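Local structure of histidine--tRNA ligase (Thermus thermophilus, 1H4V) at residues V144-Y148 / L244-P250. The protein attaches L-histidine to tRNA(His) in an ATP-dependent reaction, working as a homodimeric class II aminoacyl-tRNA synthetase. Residues are numbered along the deposited sequence.
Sequences VVLLY and LERLSVP
A Schellman motif closing helix 231-246 packs against the side of helix 137-153 in the catalytic domain. Leu244 to Arg246 are helical; Leu247 leaves helical phi/psi and Ser248, the C-prime residue, turns to positive phi (57/28), with hydrogen bonds Val249 N to Leu244 O and Ser248 N to Glu245 O, both 2.9 Å. Val249 and Pro250 then run extended into strand 251-253, an outermost strand, within this chain, of the class II catalytic domain's mixed sheet; next to it, parallel strand 160-165 receives Val144 and Tyr148 on Val161 and Leu244 on Leu163. Residues 144-148 form one helical turn (hydrogen bond Tyr148 N to Val144 O, 2.9 Å), Val145 and Val249 facing each other, CA to CA 7.1 Å. The interface is apolar: Val145 CG2 (chi1 t) touches Leu244 CD2 (3.7 Å), Leu247 CD1 (3.6 Å) and Val249 CG2 (3.9 Å). Leu244 starts sideways, but its m,t rotamer also brings CD2 to Val144 CG1 (chi1 t, 3.8 Å). Tyr148 (chi1 t) turns one ring face to Val249 CG1, its CD2 4.0 Å from Val249 CG2, and its OH reaches Pro250 CD at 3.7 Å. Phe345 of the second subunit packs on Leu247.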
# COMPACT_ATOMS: atom_id res chain seq x y z
N VAL A 144 11.34 -6.00 21.05
CA VAL A 144 12.46 -6.83 20.60
C VAL A 144 11.98 -8.20 20.12
O VAL A 144 12.30 -8.62 19.00
CB VAL A 144 13.51 -7.03 21.74
CG1 VAL A 144 14.55 -8.03 21.32
CG2 VAL A 144 14.19 -5.69 22.09
N VAL A 145 11.21 -8.89 20.95
CA VAL A 145 10.71 -10.21 20.57
C VAL A 145 9.81 -10.14 19.33
O VAL A 145 9.89 -11.01 18.48
CB VAL A 145 9.91 -10.85 21.72
CG1 VAL A 145 9.44 -12.24 21.30
CG2 VAL A 145 10.77 -10.94 22.96
N LEU A 146 8.97 -9.11 19.24
CA LEU A 146 8.09 -8.96 18.09
C LEU A 146 8.88 -8.83 16.78
O LEU A 146 8.51 -9.42 15.77
CB LEU A 146 7.17 -7.75 18.25
CG LEU A 146 5.93 -7.91 19.13
CD1 LEU A 146 5.13 -6.62 19.11
CD2 LEU A 146 5.06 -9.06 18.63
N LEU A 147 9.96 -8.05 16.81
CA LEU A 147 10.80 -7.88 15.63
C LEU A 147 11.48 -9.20 15.33
O LEU A 147 11.50 -9.66 14.19
CB LEU A 147 11.85 -6.80 15.87
CG LEU A 147 12.96 -6.70 14.82
CD1 LEU A 147 12.34 -6.43 13.45
CD2 LEU A 147 13.94 -5.61 15.21
N TYR A 148 12.02 -9.82 16.37
CA TYR A 148 12.69 -11.10 16.23
C TYR A 148 11.72 -12.10 15.57
O TYR A 148 12.08 -12.78 14.61
CB TYR A 148 13.10 -11.60 17.62
CG TYR A 148 13.91 -12.88 17.62
CD1 TYR A 148 15.18 -12.93 17.06
CD2 TYR A 148 13.40 -14.03 18.21
CE1 TYR A 148 15.93 -14.10 17.08
CE2 TYR A 148 14.14 -15.21 18.24
CZ TYR A 148 15.40 -15.23 17.68
OH TYR A 148 16.15 -16.39 17.72
N LEU A 244 13.89 -11.11 28.12
CA LEU A 244 14.38 -11.83 26.93
C LEU A 244 14.92 -13.20 27.30
O LEU A 244 14.71 -14.18 26.58
CB LEU A 244 15.46 -11.01 26.22
CG LEU A 244 15.01 -9.67 25.63
CD1 LEU A 244 16.20 -8.98 25.00
CD2 LEU A 244 13.90 -9.89 24.61
N GLU A 245 15.63 -13.27 28.42
CA GLU A 245 16.17 -14.54 28.88
C GLU A 245 15.00 -15.50 29.08
O GLU A 245 15.00 -16.62 28.58
CB GLU A 245 16.94 -14.34 30.20
N ARG A 246 13.98 -15.01 29.78
CA ARG A 246 12.79 -15.78 30.07
C ARG A 246 12.02 -16.18 28.80
O ARG A 246 11.26 -17.14 28.80
CB ARG A 246 11.90 -14.97 31.01
CG ARG A 246 10.70 -15.70 31.54
CD ARG A 246 11.07 -16.86 32.45
NE ARG A 246 9.87 -17.62 32.80
CZ ARG A 246 8.97 -17.22 33.69
NH1 ARG A 246 9.13 -16.07 34.34
NH2 ARG A 246 7.88 -17.94 33.89
N LEU A 247 12.22 -15.44 27.72
CA LEU A 247 11.55 -15.74 26.46
C LEU A 247 12.46 -16.49 25.50
O LEU A 247 12.13 -16.67 24.33
CB LEU A 247 11.07 -14.45 25.80
CG LEU A 247 9.86 -13.82 26.48
CD1 LEU A 247 9.71 -12.36 26.08
CD2 LEU A 247 8.63 -14.63 26.12
N SER A 248 13.60 -16.94 26.01
CA SER A 248 14.56 -17.67 25.20
C SER A 248 15.05 -16.92 23.97
O SER A 248 15.42 -17.54 22.97
CB SER A 248 14.00 -19.03 24.78
OG SER A 248 14.07 -19.97 25.85
N VAL A 249 15.06 -15.59 24.02
CA VAL A 249 15.55 -14.82 22.89
C VAL A 249 17.04 -14.57 23.09
O VAL A 249 17.44 -13.83 23.99
CB VAL A 249 14.82 -13.46 22.73
CG1 VAL A 249 15.57 -12.56 21.76
CG2 VAL A 249 13.40 -13.68 22.21
N PRO A 250 17.88 -15.19 22.25
CA PRO A 250 19.33 -14.99 22.38
C PRO A 250 19.72 -13.57 22.00
O PRO A 250 19.38 -13.10 20.92
CB PRO A 250 19.90 -16.02 21.40
CG PRO A 250 18.84 -16.06 20.32
CD PRO A 250 17.56 -16.08 21.13